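Local coordinates for CG8862 (Drosophila melanogaster, PDB 3ISM), which is endonuclease G, a mitochondrial magnesium-dependent nuclease of the DNA/RNA non-specific endonuclease family that probably cleaves both DNA and RNA, at residues 159-164 against 189-194; 205-210 against 226-231; 26-31 against 50-55; 124-129 against 182-187. All blocks are in the same frame, centred on the assembly; numbering follows the deposited sequence. Where two conformers were deposited one is given.

Interaction 1 of 4, residues 159-164 against 189-194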
loop_
_atom_site.group_PDB
_atom_site.type_symbol
_atom_site.label_atom_id
_atom_site.label_comp_id
_atom_site.label_asym_id
_atom_site.label_seq_id
_atom_site.Cartn_x
_atom_site.Cartn_y
_atom_site.Cartn_z
ATOM N N GLY B 159 -4.856 10.362 -9.121
ATOM C CA GLY B 159 -4.787 9.368 -8.040
ATOM C C GLY B 159 -3.865 9.750 -6.889
ATOM O O GLY B 159 -3.143 10.729 -6.967
ATOM N N PRO B 160 -3.919 8.978 -5.791
ATOM C CA PRO B 160 -3.090 9.166 -4.612
ATOM C C PRO B 160 -1.722 8.497 -4.692
ATOM O O PRO B 160 -1.530 7.527 -5.451
ATOM C CB PRO B 160 -3.922 8.506 -3.515
ATOM C CG PRO B 160 -4.644 7.399 -4.209
ATOM C CD PRO B 160 -4.910 7.897 -5.606
ATOM N N LEU B 161 -0.792 9.034 -3.919
ATOM C CA LEU B 161 0.532 8.452 -3.712
ATOM C C LEU B 161 0.816 8.445 -2.217
ATOM O O LEU B 161 0.241 9.230 -1.462
ATOM C CB LEU B 161 1.634 9.276 -4.397
ATOM C CG LEU B 161 1.602 9.405 -5.916
ATOM C CD1 LEU B 161 2.551 10.517 -6.406
ATOM C CD2 LEU B 161 1.919 8.075 -6.558
ATOM N N TYR B 162 1.719 7.554 -1.808
ATOM C CA TYR B 162 2.104 7.393 -0.423
ATOM C C TYR B 162 3.625 7.271 -0.448
ATOM O O TYR B 162 4.171 6.161 -0.524
ATOM C CB TYR B 162 1.435 6.146 0.173
ATOM C CG TYR B 162 -0.062 6.027 -0.121
ATOM C CD1 TYR B 162 -1.010 6.485 0.793
ATOM C CD2 TYR B 162 -0.517 5.450 -1.310
ATOM C CE1 TYR B 162 -2.361 6.386 0.524
ATOM C CE2 TYR B 162 -1.864 5.347 -1.589
ATOM C CZ TYR B 162 -2.780 5.828 -0.674
ATOM O OH TYR B 162 -4.125 5.726 -0.942
ATOM N N LEU B 163 4.302 8.417 -0.415
ATOM C CA LEU B 163 5.741 8.504 -0.716
ATOM C C LEU B 163 6.595 8.439 0.542
ATOM O O LEU B 163 6.201 8.969 1.572
ATOM C CB LEU B 163 6.071 9.791 -1.494
ATOM C CG LEU B 163 5.339 10.059 -2.819
ATOM C CD1 LEU B 163 5.956 11.269 -3.541
ATOM C CD2 LEU B 163 5.390 8.836 -3.696
ATOM N N PRO B 164 7.740 7.746 0.463
ATOM C CA PRO B 164 8.673 7.573 1.583
ATOM C C PRO B 164 9.399 8.839 1.973
ATOM O O PRO B 164 9.495 9.752 1.176
ATOM C CB PRO B 164 9.697 6.575 1.039
ATOM C CG PRO B 164 9.637 6.755 -0.468
ATOM C CD PRO B 164 8.183 7.006 -0.741
ATOM N N HIS B 189 0.532 12.582 -1.187
ATOM C CA HIS B 189 0.602 13.368 -2.435
ATOM C C HIS B 189 -0.510 12.892 -3.369
ATOM O O HIS B 189 -1.070 11.820 -3.172
ATOM C CB HIS B 189 1.940 13.151 -3.172
ATOM C CG HIS B 189 3.161 13.618 -2.431
ATOM N ND1 HIS B 189 3.693 12.928 -1.360
ATOM C CD2 HIS B 189 4.003 14.655 -2.661
ATOM C CE1 HIS B 189 4.780 13.549 -0.930
ATOM N NE2 HIS B 189 4.989 14.603 -1.702
ATOM N N PHE B 190 -0.802 13.686 -4.398
ATOM C CA PHE B 190 -1.687 13.274 -5.481
ATOM C C PHE B 190 -1.045 13.613 -6.826
ATOM O O PHE B 190 -0.230 14.500 -6.903
ATOM C CB PHE B 190 -3.047 13.974 -5.360
ATOM C CG PHE B 190 -3.819 13.603 -4.127
ATOM C CD1 PHE B 190 -4.668 12.501 -4.131
ATOM C CD2 PHE B 190 -3.712 14.368 -2.964
ATOM C CE1 PHE B 190 -5.379 12.146 -2.982
ATOM C CE2 PHE B 190 -4.427 14.030 -1.813
ATOM C CZ PHE B 190 -5.260 12.911 -1.821
ATOM N N TYR B 191 -1.414 12.910 -7.888
ATOM C CA TYR B 191 -0.878 13.213 -9.220
ATOM C C TYR B 191 -2.013 13.432 -10.203
ATOM O O TYR B 191 -3.129 12.976 -9.975
ATOM C CB TYR B 191 0.001 12.065 -9.764
ATOM C CG TYR B 191 -0.738 10.753 -9.879
ATOM C CD1 TYR B 191 -1.604 10.491 -10.946
ATOM C CD2 TYR B 191 -0.586 9.778 -8.906
ATOM C CE1 TYR B 191 -2.311 9.305 -11.020
ATOM C CE2 TYR B 191 -1.265 8.583 -8.973
ATOM C CZ TYR B 191 -2.126 8.358 -10.021
ATOM O OH TYR B 191 -2.791 7.174 -10.059
ATOM N N LYS B 192 -1.693 14.099 -11.308
ATOM C CA LYS B 192 -2.508 14.065 -12.517
ATOM C C LYS B 192 -1.564 13.818 -13.672
ATOM O O LYS B 192 -0.559 14.510 -13.818
ATOM C CB LYS B 192 -3.265 15.376 -12.740
ATOM C CG LYS B 192 -4.495 15.536 -11.844
ATOM C CD LYS B 192 -5.293 16.765 -12.260
ATOM C CE LYS B 192 -6.481 17.038 -11.322
ATOM N NZ LYS B 192 -7.543 16.003 -11.454
ATOM N N VAL B 193 -1.884 12.823 -14.485
ATOM C CA VAL B 193 -1.117 12.548 -15.685
ATOM C C VAL B 193 -2.075 12.711 -16.856
ATOM O O VAL B 193 -3.127 12.088 -16.885
ATOM C CB VAL B 193 -0.433 11.139 -15.649
ATOM C CG1 VAL B 193 0.348 10.889 -16.951
ATOM C CG2 VAL B 193 0.514 11.033 -14.450
ATOM N N ILE B 194 -1.689 13.562 -17.811
ATOM C CA ILE B 194 -2.604 14.157 -18.787
ATOM C C ILE B 194 -2.069 14.031 -20.225
ATOM O O ILE B 194 -0.891 14.284 -20.473
ATOM C CB ILE B 194 -2.768 15.679 -18.479
ATOM C CG1 ILE B 194 -3.154 15.922 -17.007
ATOM C CG2 ILE B 194 -3.741 16.343 -19.435
ATOM C CD1 ILE B 194 -2.502 17.169 -16.408
HETATM O O HOH W 1 -2.447 5.875 -7.328
#
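H189, Y191 and G159 bury the most surface where the end of strand 153-161 pairs antiparallel with the start of strand 189-197. G159 and Y191 form a hydrogen-bonded pair: Y191 N reaches G159 O at 2.9 Å, nearly along the C=O axis, and G159 N returns a longer bond to Y191 O. L161 and H189 repeat the pattern, but here the return bond from H189 N to L161 O is weak.

Y191 explains the glycine opposite it. Its CG sits in the crowded position between backbone N and carbonyl carbon (chi1 59°), which folds the phenol back across the neighbouring strand. G159 CA lies over the ring face, 3.9 Å from the centroid, in a CH-pi contact; any CB at this position would run into Y191 OH. L161 crosses the same ring at about a right angle and meets its edge, CG to Y191 CD2 at 3.7 Å. A water receives the Y191 hydroxyl proton and donates to P160 O, so two polar atoms within the buried interface are satisfied together.

Past the last pair, L163 CD1 stands over the middle of the H189 imidazole, 3.6 Å from its centroid, a CH-pi contact for which a leucine methyl is slim enough to sit over the flat ring. P160, which needs no N-H in its non-hydrogen-bonded pair, rests its CB on F190 CE1 on the other sheet face.

L161, L163 and Y191 are covered by helix 228-235, K192 on the opposite face packs against helix 136-146, and strand 203-211 continues the sheet beside 189-197.

Interaction 2 of 4, residues 205-210 against 226-231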
loop_
_atom_site.group_PDB
_atom_site.type_symbol
_atom_site.label_atom_id
_atom_site.label_comp_id
_atom_site.label_asym_id
_atom_site.label_seq_id
_atom_site.Cartn_x
_atom_site.Cartn_y
_atom_site.Cartn_z
ATOM N N MET B 205 1.844 15.376 -23.505
ATOM C CA MET B 205 1.643 14.908 -22.124
ATOM C C MET B 205 2.075 15.924 -21.067
ATOM O O MET B 205 3.085 16.601 -21.226
ATOM C CB MET B 205 2.370 13.588 -21.901
ATOM C CG MET B 205 2.226 13.034 -20.502
ATOM S SD MET B 205 3.002 11.440 -20.339
ATOM C CE MET B 205 1.797 10.374 -21.120
ATOM N N GLU B 206 1.294 16.021 -19.998
ATOM C CA GLU B 206 1.677 16.773 -18.803
ATOM C C GLU B 206 1.505 15.862 -17.595
ATOM O O GLU B 206 0.612 15.027 -17.566
ATOM C CB GLU B 206 0.791 18.028 -18.619
ATOM C CG GLU B 206 0.887 19.048 -19.736
ATOM C CD GLU B 206 0.135 20.345 -19.448
ATOM O OE1 GLU B 206 -0.468 20.500 -18.360
ATOM O OE2 GLU B 206 0.138 21.217 -20.330
ATOM N N SER B 207 2.368 16.012 -16.596
ATOM C CA SER B 207 2.176 15.276 -15.348
ATOM C C SER B 207 2.662 16.069 -14.150
ATOM O O SER B 207 3.730 16.691 -14.193
ATOM C CB SER B 207 2.837 13.890 -15.394
ATOM O OG SER B 207 4.190 13.982 -15.761
ATOM N N TYR B 208 1.864 16.022 -13.085
ATOM C CA TYR B 208 2.063 16.827 -11.889
ATOM C C TYR B 208 1.973 15.923 -10.672
ATOM O O TYR B 208 1.202 14.970 -10.670
ATOM C CB TYR B 208 0.967 17.891 -11.769
ATOM C CG TYR B 208 0.887 18.845 -12.933
ATOM C CD1 TYR B 208 1.461 20.111 -12.856
ATOM C CD2 TYR B 208 0.227 18.485 -14.113
ATOM C CE1 TYR B 208 1.391 20.987 -13.924
ATOM C CE2 TYR B 208 0.154 19.350 -15.182
ATOM C CZ TYR B 208 0.732 20.599 -15.080
ATOM O OH TYR B 208 0.676 21.447 -16.145
ATOM N N VAL B 209 2.761 16.235 -9.644
ATOM C CA VAL B 209 2.625 15.613 -8.328
ATOM C C VAL B 209 2.582 16.744 -7.295
ATOM O O VAL B 209 3.512 17.554 -7.212
ATOM C CB VAL B 209 3.795 14.645 -8.031
ATOM C CG1 VAL B 209 3.890 14.303 -6.529
ATOM C CG2 VAL B 209 3.664 13.379 -8.871
ATOM N N MET B 210 1.500 16.815 -6.520
ATOM C CA MET B 210 1.393 17.875 -5.511
ATOM C C MET B 210 1.240 17.248 -4.142
ATOM O O MET B 210 0.521 16.281 -4.012
ATOM C CB MET B 210 0.209 18.794 -5.810
ATOM C CG MET B 210 0.323 19.532 -7.144
ATOM S SD MET B 210 -1.150 20.491 -7.534
ATOM C CE MET B 210 -1.193 21.691 -6.218
ATOM N N VAL B 226 6.507 16.866 -12.902
ATOM C CA VAL B 226 7.416 15.748 -12.651
ATOM C C VAL B 226 7.431 14.848 -13.908
ATOM O O VAL B 226 6.407 14.740 -14.582
ATOM C CB VAL B 226 6.919 14.899 -11.420
ATOM C CG1 VAL B 226 7.942 13.905 -10.998
ATOM C CG2 VAL B 226 6.597 15.780 -10.221
ATOM N N PRO B 227 8.580 14.205 -14.231
ATOM C CA PRO B 227 8.555 13.208 -15.299
ATOM C C PRO B 227 7.532 12.114 -15.025
ATOM O O PRO B 227 7.483 11.602 -13.914
ATOM C CB PRO B 227 9.970 12.618 -15.260
ATOM C CG PRO B 227 10.813 13.738 -14.754
ATOM C CD PRO B 227 9.957 14.422 -13.724
ATOM N N PRO B 228 6.714 11.756 -16.034
ATOM C CA PRO B 228 5.643 10.763 -15.857
ATOM C C PRO B 228 6.130 9.418 -15.323
ATOM O O PRO B 228 5.411 8.781 -14.561
ATOM C CB PRO B 228 5.071 10.598 -17.268
ATOM C CG PRO B 228 6.097 11.186 -18.191
ATOM C CD PRO B 228 6.754 12.278 -17.411
ATOM N N GLU B 229 7.349 9.026 -15.700
ATOM C CA GLU B 229 7.956 7.766 -15.279
ATOM C C GLU B 229 8.187 7.739 -13.775
ATOM O O GLU B 229 8.108 6.696 -13.141
ATOM C CB GLU B 229 9.285 7.544 -16.010
ATOM C CG GLU B 229 9.160 7.335 -17.526
ATOM C CD GLU B 229 9.029 8.632 -18.319
ATOM O OE1 GLU B 229 9.304 9.719 -17.753
ATOM O OE2 GLU B 229 8.651 8.554 -19.512
ATOM N N SER B 230 8.463 8.900 -13.191
ATOM C CA SER B 230 8.623 8.944 -11.738
ATOM C C SER B 230 7.270 8.801 -11.035
ATOM O O SER B 230 7.198 8.209 -9.961
ATOM C CB SER B 230 9.311 10.223 -11.298
ATOM O OG SER B 230 8.433 11.297 -11.517
ATOM N N VAL B 231 6.195 9.305 -11.641
ATOM C CA VAL B 231 4.835 9.041 -11.118
ATOM C C VAL B 231 4.503 7.539 -11.216
ATOM O O VAL B 231 3.967 6.952 -10.287
ATOM C CB VAL B 231 3.725 9.856 -11.869
ATOM C CG1 VAL B 231 2.366 9.683 -11.183
ATOM C CG2 VAL B 231 4.069 11.351 -11.971
#
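S207 marks the tight part of this contact, where strand 203-211 meets the turn that leads into helix 228-235. Its OG, held between backbone N and carbonyl carbon (chi1 53°), donates to V226 O at 2.6 Å, nearly along the C=O axis. V226 N answers with a bond to S207 O at 3.1 Å, so a single serine grips one residue of the turn by both backbone groups. A small hydroxyl side chain suits the place because P228 CD lies only 3.5 Å from S207 OG. An alanine here removes the OG bond to V226 O and would probably loosen the turn against the strand, leaving that carbonyl with a weak bond from N252.

Close apolar contacts flank this grip. V209 sets CB against V226 CG2 at 3.7 Å and CG2 against V231 CG2, branched chains fitting between strand and helix, while M205 crosses P228 obliquely with its SD near the ring. The looser side faces solvent: there P227 occupies the N-cap position, and its carbonyl accepts from both S230 N and S230 OG.

The unit is a beta-alpha-beta crossover from strand 203-211 through helix 228-235 to strand 250-251, with V231 also resting on Y191 of strand 189-197 and helix 136-146 packed behind Y208 and M210.

Interaction 3 of 4, residues 26-31 against 50-55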
loop_
_atom_site.group_PDB
_atom_site.type_symbol
_atom_site.label_atom_id
_atom_site.label_comp_id
_atom_site.label_asym_id
_atom_site.label_seq_id
_atom_site.Cartn_x
_atom_site.Cartn_y
_atom_site.Cartn_z
ATOM N N GLY B 26 -5.536 2.845 -22.586
ATOM C CA GLY B 26 -5.204 1.708 -21.730
ATOM C C GLY B 26 -5.625 1.909 -20.296
ATOM O O GLY B 26 -5.996 3.017 -19.899
ATOM N N PHE B 27 -5.562 0.829 -19.525
ATOM C CA PHE B 27 -5.870 0.841 -18.102
ATOM C C PHE B 27 -4.604 0.939 -17.256
ATOM O O PHE B 27 -3.732 0.092 -17.382
ATOM C CB PHE B 27 -6.610 -0.459 -17.721
ATOM C CG PHE B 27 -8.041 -0.515 -18.199
ATOM C CD1 PHE B 27 -9.085 -0.474 -17.283
ATOM C CD2 PHE B 27 -8.340 -0.622 -19.554
ATOM C CE1 PHE B 27 -10.419 -0.531 -17.705
ATOM C CE2 PHE B 27 -9.673 -0.675 -19.997
ATOM C CZ PHE B 27 -10.716 -0.627 -19.057
ATOM N N PRO B 28 -4.511 1.944 -16.363
ATOM C CA PRO B 28 -3.362 1.983 -15.430
ATOM C C PRO B 28 -3.192 0.715 -14.571
ATOM O O PRO B 28 -2.057 0.316 -14.262
ATOM C CB PRO B 28 -3.669 3.198 -14.537
ATOM C CG PRO B 28 -4.533 4.080 -15.423
ATOM C CD PRO B 28 -5.419 3.086 -16.142
ATOM N N GLY B 29 -4.304 0.089 -14.206
ATOM C CA GLY B 29 -4.280 -1.126 -13.394
ATOM C C GLY B 29 -5.656 -1.746 -13.437
ATOM O O GLY B 29 -6.577 -1.175 -14.030
ATOM N N LEU B 30 -5.812 -2.920 -12.828
ATOM C CA LEU B 30 -7.085 -3.627 -12.926
ATOM C C LEU B 30 -7.671 -4.022 -11.565
ATOM O O LEU B 30 -8.427 -4.987 -11.462
ATOM C CB LEU B 30 -6.983 -4.832 -13.885
ATOM C CG LEU B 30 -6.468 -4.599 -15.320
ATOM C CD1 LEU B 30 -6.020 -5.921 -15.955
ATOM C CD2 LEU B 30 -7.500 -3.891 -16.217
ATOM N N ASP B 31 -7.339 -3.260 -10.527
ATOM C CA ASP B 31 -7.876 -3.534 -9.209
ATOM C C ASP B 31 -9.266 -2.909 -9.069
ATOM O O ASP B 31 -9.418 -1.688 -9.096
ATOM C CB ASP B 31 -6.922 -3.034 -8.113
ATOM C CG ASP B 31 -7.190 -3.677 -6.748
ATOM O OD1 ASP B 31 -8.019 -4.601 -6.681
ATOM O OD2 ASP B 31 -6.554 -3.281 -5.741
ATOM N N PRO B 50 -9.739 5.806 -4.007
ATOM C CA PRO B 50 -9.342 5.212 -5.288
ATOM C C PRO B 50 -7.851 4.831 -5.376
ATOM O O PRO B 50 -7.025 5.439 -4.715
ATOM C CB PRO B 50 -9.627 6.338 -6.300
ATOM C CG PRO B 50 -10.618 7.221 -5.638
ATOM C CD PRO B 50 -10.256 7.181 -4.174
ATOM N N HIS B 51 -7.523 3.825 -6.178
ATOM C CA HIS B 51 -6.167 3.742 -6.730
ATOM C C HIS B 51 -6.015 4.874 -7.756
ATOM O O HIS B 51 -5.011 5.546 -7.777
ATOM C CB HIS B 51 -5.929 2.428 -7.461
ATOM C CG HIS B 51 -5.828 1.226 -6.568
ATOM N ND1 HIS B 51 -4.785 1.036 -5.687
ATOM C CD2 HIS B 51 -6.610 0.118 -6.473
ATOM C CE1 HIS B 51 -4.932 -0.131 -5.076
ATOM N NE2 HIS B 51 -6.038 -0.704 -5.529
ATOM N N TRP B 52 -7.010 5.028 -8.629
ATOM C CA TRP B 52 -6.985 6.026 -9.703
ATOM C C TRP B 52 -8.396 6.273 -10.225
ATOM O O TRP B 52 -9.310 5.445 -10.023
ATOM C CB TRP B 52 -6.058 5.609 -10.874
ATOM C CG TRP B 52 -6.311 4.233 -11.472
ATOM C CD1 TRP B 52 -5.656 3.079 -11.163
ATOM C CD2 TRP B 52 -7.254 3.886 -12.503
ATOM N NE1 TRP B 52 -6.145 2.028 -11.909
ATOM C CE2 TRP B 52 -7.125 2.497 -12.742
ATOM C CE3 TRP B 52 -8.203 4.603 -13.230
ATOM C CZ2 TRP B 52 -7.914 1.817 -13.676
ATOM C CZ3 TRP B 52 -8.993 3.917 -14.171
ATOM C CH2 TRP B 52 -8.847 2.543 -14.368
ATOM N N VAL B 53 -8.588 7.429 -10.860
ATOM C CA VAL B 53 -9.758 7.624 -11.699
ATOM C C VAL B 53 -9.271 8.060 -13.093
ATOM O O VAL B 53 -8.140 8.554 -13.236
ATOM C CB VAL B 53 -10.741 8.677 -11.131
ATOM C CG1 VAL B 53 -11.271 8.271 -9.776
ATOM C CG2 VAL B 53 -10.079 10.056 -11.063
ATOM N N PHE B 54 -10.126 7.874 -14.100
ATOM C CA PHE B 54 -9.783 8.239 -15.454
ATOM C C PHE B 54 -10.918 9.045 -16.090
ATOM O O PHE B 54 -12.101 8.739 -15.912
ATOM C CB PHE B 54 -9.444 7.004 -16.308
ATOM C CG PHE B 54 -8.252 7.212 -17.192
ATOM C CD1 PHE B 54 -7.011 6.693 -16.833
ATOM C CD2 PHE B 54 -8.353 7.992 -18.343
ATOM C CE1 PHE B 54 -5.886 6.926 -17.636
ATOM C CE2 PHE B 54 -7.236 8.234 -19.140
ATOM C CZ PHE B 54 -5.995 7.708 -18.781
ATOM N N GLU B 55 -10.546 10.085 -16.823
ATOM C CA GLU B 55 -11.523 11.010 -17.408
ATOM C C GLU B 55 -11.102 11.353 -18.823
ATOM O O GLU B 55 -9.916 11.413 -19.128
ATOM C CB GLU B 55 -11.623 12.296 -16.586
ATOM C CG GLU B 55 -12.129 12.129 -15.125
ATOM C CD GLU B 55 -11.920 13.407 -14.289
ATOM O OE1 GLU B 55 -10.756 13.834 -14.126
ATOM O OE2 GLU B 55 -12.913 13.984 -13.793
HETATM O O HOH W 2 -5.827 -0.472 -10.483
#
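The irregular backbone of 26-31 runs alongside strand 49-57 without pairing to it, the nearest CA atoms (P28 and W52, D31 and H51) lying 7.9 Å apart, so side chains fill the gap. A classic beta bulge shapes the strand, with H51 and W52 both facing S42 of the adjoining strand and both directing their side chains to the loop.

W52 has the largest share of the interface. Its CG takes the crowded position between backbone N and carbonyl carbon, and P28 crosses it at about a right angle. P28 CD stands over the six-membered ring, 3.8 Å from the centroid, a CH-pi contact for which proline's compact, rigid ring, whose CD hydrogens can point at the indole, is well suited. P28 CG meanwhile reaches the edge of F54 at CE1, 3.9 Å away, so one proline is lodged between two aromatics. G29 lets the chain pass close beside the indole: its O lies at the indole edge, 3.3 Å from W52 CZ2. A water accepts from both W52 NE1 and D31 N, so one water takes up both N-H groups and bridges the indole to the loop backbone.

The loop also meets the second subunit, where R45 of that chain bonds P28 O and its D31 packs on D31. The D31 carboxylate so close to NE2 might favour a protonated H51. D31 CG is anti to the backbone N (chi1 -161°), which carries the carboxylate to the histidine, the two planes turned 36° apart. H51 NE2 donates to D31 OD2 at 2.6 Å from above the carboxylate plane, with an N-H...O angle of 142°.

Interaction 4 of 4, residues 124-129 against 182-187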
loop_
_atom_site.group_PDB
_atom_site.type_symbol
_atom_site.label_atom_id
_atom_site.label_comp_id
_atom_site.label_asym_id
_atom_site.label_seq_id
_atom_site.Cartn_x
_atom_site.Cartn_y
_atom_site.Cartn_z
ATOM N N MET B 124 -13.634 9.734 -3.325
ATOM C CA MET B 124 -13.022 10.697 -2.405
ATOM C C MET B 124 -11.753 10.192 -1.761
ATOM O O MET B 124 -11.599 8.992 -1.517
ATOM C CB MET B 124 -13.999 11.087 -1.284
ATOM C CG MET B 124 -15.319 11.631 -1.769
ATOM S SD MET B 124 -15.101 13.196 -2.609
ATOM C CE MET B 124 -16.494 13.130 -3.706
ATOM N N ALA B 125 -10.850 11.126 -1.470
ATOM C CA ALA B 125 -9.716 10.878 -0.580
ATOM C C ALA B 125 -9.529 12.079 0.331
ATOM O O ALA B 125 -9.860 13.213 -0.054
ATOM C CB ALA B 125 -8.420 10.580 -1.358
ATOM N N PRO B 126 -9.044 11.834 1.562
ATOM C CA PRO B 126 -8.797 12.934 2.487
ATOM C C PRO B 126 -7.767 13.892 1.923
ATOM O O PRO B 126 -6.644 13.498 1.604
ATOM C CB PRO B 126 -8.279 12.233 3.759
ATOM C CG PRO B 126 -8.862 10.866 3.670
ATOM C CD PRO B 126 -8.794 10.531 2.191
ATOM N N GLN B 127 -8.181 15.141 1.778
ATOM C CA GLN B 127 -7.297 16.200 1.330
ATOM C C GLN B 127 -7.367 17.357 2.307
ATOM O O GLN B 127 -8.448 17.666 2.827
ATOM C CB GLN B 127 -7.709 16.685 -0.057
ATOM C CG GLN B 127 -7.631 15.601 -1.130
ATOM C CD GLN B 127 -7.877 16.149 -2.515
ATOM O OE1 GLN B 127 -8.782 16.948 -2.722
ATOM N NE2 GLN B 127 -7.056 15.729 -3.474
ATOM N N VAL B 128 -6.214 17.980 2.558
ATOM C CA VAL B 128 -6.158 19.300 3.203
ATOM C C VAL B 128 -7.101 20.256 2.467
ATOM O O VAL B 128 -7.132 20.282 1.233
ATOM C CB VAL B 128 -4.700 19.839 3.193
ATOM C CG1 VAL B 128 -4.616 21.282 3.669
ATOM C CG2 VAL B 128 -3.802 18.930 4.048
ATOM N N GLY B 129 -7.885 21.015 3.226
ATOM C CA GLY B 129 -8.892 21.891 2.661
ATOM C C GLY B 129 -8.344 23.204 2.135
ATOM O O GLY B 129 -7.983 23.303 0.964
ATOM N N ASN B 182 -13.268 3.395 9.852
ATOM C CA ASN B 182 -12.956 2.659 8.627
ATOM C C ASN B 182 -11.528 2.841 8.144
ATOM O O ASN B 182 -11.177 2.361 7.088
ATOM C CB ASN B 182 -13.977 2.954 7.529
ATOM C CG ASN B 182 -15.389 2.500 7.918
ATOM O OD1 ASN B 182 -15.578 1.359 8.322
ATOM N ND2 ASN B 182 -16.366 3.397 7.820
ATOM N N THR B 183 -10.704 3.506 8.952
ATOM C CA THR B 183 -9.293 3.723 8.643
ATOM C C THR B 183 -9.060 4.154 7.197
ATOM O O THR B 183 -8.377 3.485 6.433
ATOM C CB THR B 183 -8.416 2.499 9.013
ATOM O OG1 THR B 183 -8.740 1.406 8.160
ATOM C CG2 THR B 183 -8.658 2.066 10.481
ATOM N N VAL B 184 -9.647 5.287 6.829
ATOM C CA VAL B 184 -9.463 5.838 5.486
ATOM C C VAL B 184 -8.060 6.466 5.401
ATOM O O VAL B 184 -7.704 7.304 6.227
ATOM C CB VAL B 184 -10.586 6.847 5.138
ATOM C CG1 VAL B 184 -10.413 7.425 3.698
ATOM C CG2 VAL B 184 -11.931 6.170 5.261
ATOM N N ALA B 185 -7.261 6.024 4.425
ATOM C CA ALA B 185 -5.892 6.504 4.284
ATOM C C ALA B 185 -5.821 7.969 3.849
ATOM O O ALA B 185 -6.598 8.410 2.997
ATOM C CB ALA B 185 -5.140 5.646 3.302
ATOM N N VAL B 186 -4.888 8.711 4.441
ATOM C CA VAL B 186 -4.598 10.079 4.028
ATOM C C VAL B 186 -3.327 10.061 3.177
ATOM O O VAL B 186 -2.208 9.923 3.695
ATOM C CB VAL B 186 -4.436 11.046 5.221
ATOM C CG1 VAL B 186 -4.169 12.470 4.704
ATOM C CG2 VAL B 186 -5.695 11.022 6.155
ATOM N N PRO B 187 -3.497 10.174 1.859
ATOM C CA PRO B 187 -2.348 10.137 0.948
ATOM C C PRO B 187 -1.349 11.271 1.198
ATOM O O PRO B 187 -1.732 12.358 1.647
ATOM C CB PRO B 187 -3.005 10.251 -0.435
ATOM C CG PRO B 187 -4.437 9.716 -0.214
ATOM C CD PRO B 187 -4.778 10.290 1.131
#
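Strand 124-127, partner of 98-101 in a two-stranded antiparallel sheet, is crossed here by the chain around strand 184-185, which is entered through a G1 bulge at T183 and V184 opposite I179 and forms the edge of a small three-stranded sheet. The contact between them is one of packing, and P126 carries most of it.

Apolar contacts come first. P126 CG meets V184 CG1 at 3.8 Å, the two side chains crossing obliquely, and CB of the same ring touches V186 CG2 at 3.7 Å. Both valines hold CG1 anti to the backbone N, yet V184 uses that branch and V186 the other, so the ring is met by a methyl from each. A125 CB and P187 CG add a looser touch, the short alanine leaving room for the proline. An alanine in place of P126 removes CG and CD, with their contacts to V184 and A185, and would probably loosen this buried packing.

Polar groups act mainly through neighbours: N212 ND2 bonds both P126 O and P187 O, tying the two segments together, and N212 OD1 accepts from V128 N. Y92 of helix 89-92 and V49 also pack on P126 and V184. Across the interface itself, A185 O comes within 3.2 Å of P126 CD.

In the fold
Interactions 1 and 4 are buried, whereas interactions 2 and 3 are only partly so. Interactions 1, 2 and 3 all reach the large mixed sheet. The first pairs two neighbouring strands through their backbones; the second, one strand further on, lays a helix start on the sheet; the third puts a loop against strand 49-57 by aromatic-proline packing and a His-carboxylate bond. All three touch the second subunit, whereas no other chain of the assembly touches the segments of interaction 4. Interaction 4 joins two smaller sheets almost wholly by apolar contact, and touches interaction 1 where P187 meets P160. These two lie nearest the magnesium, side chains of each about 9 to 10 Å from it.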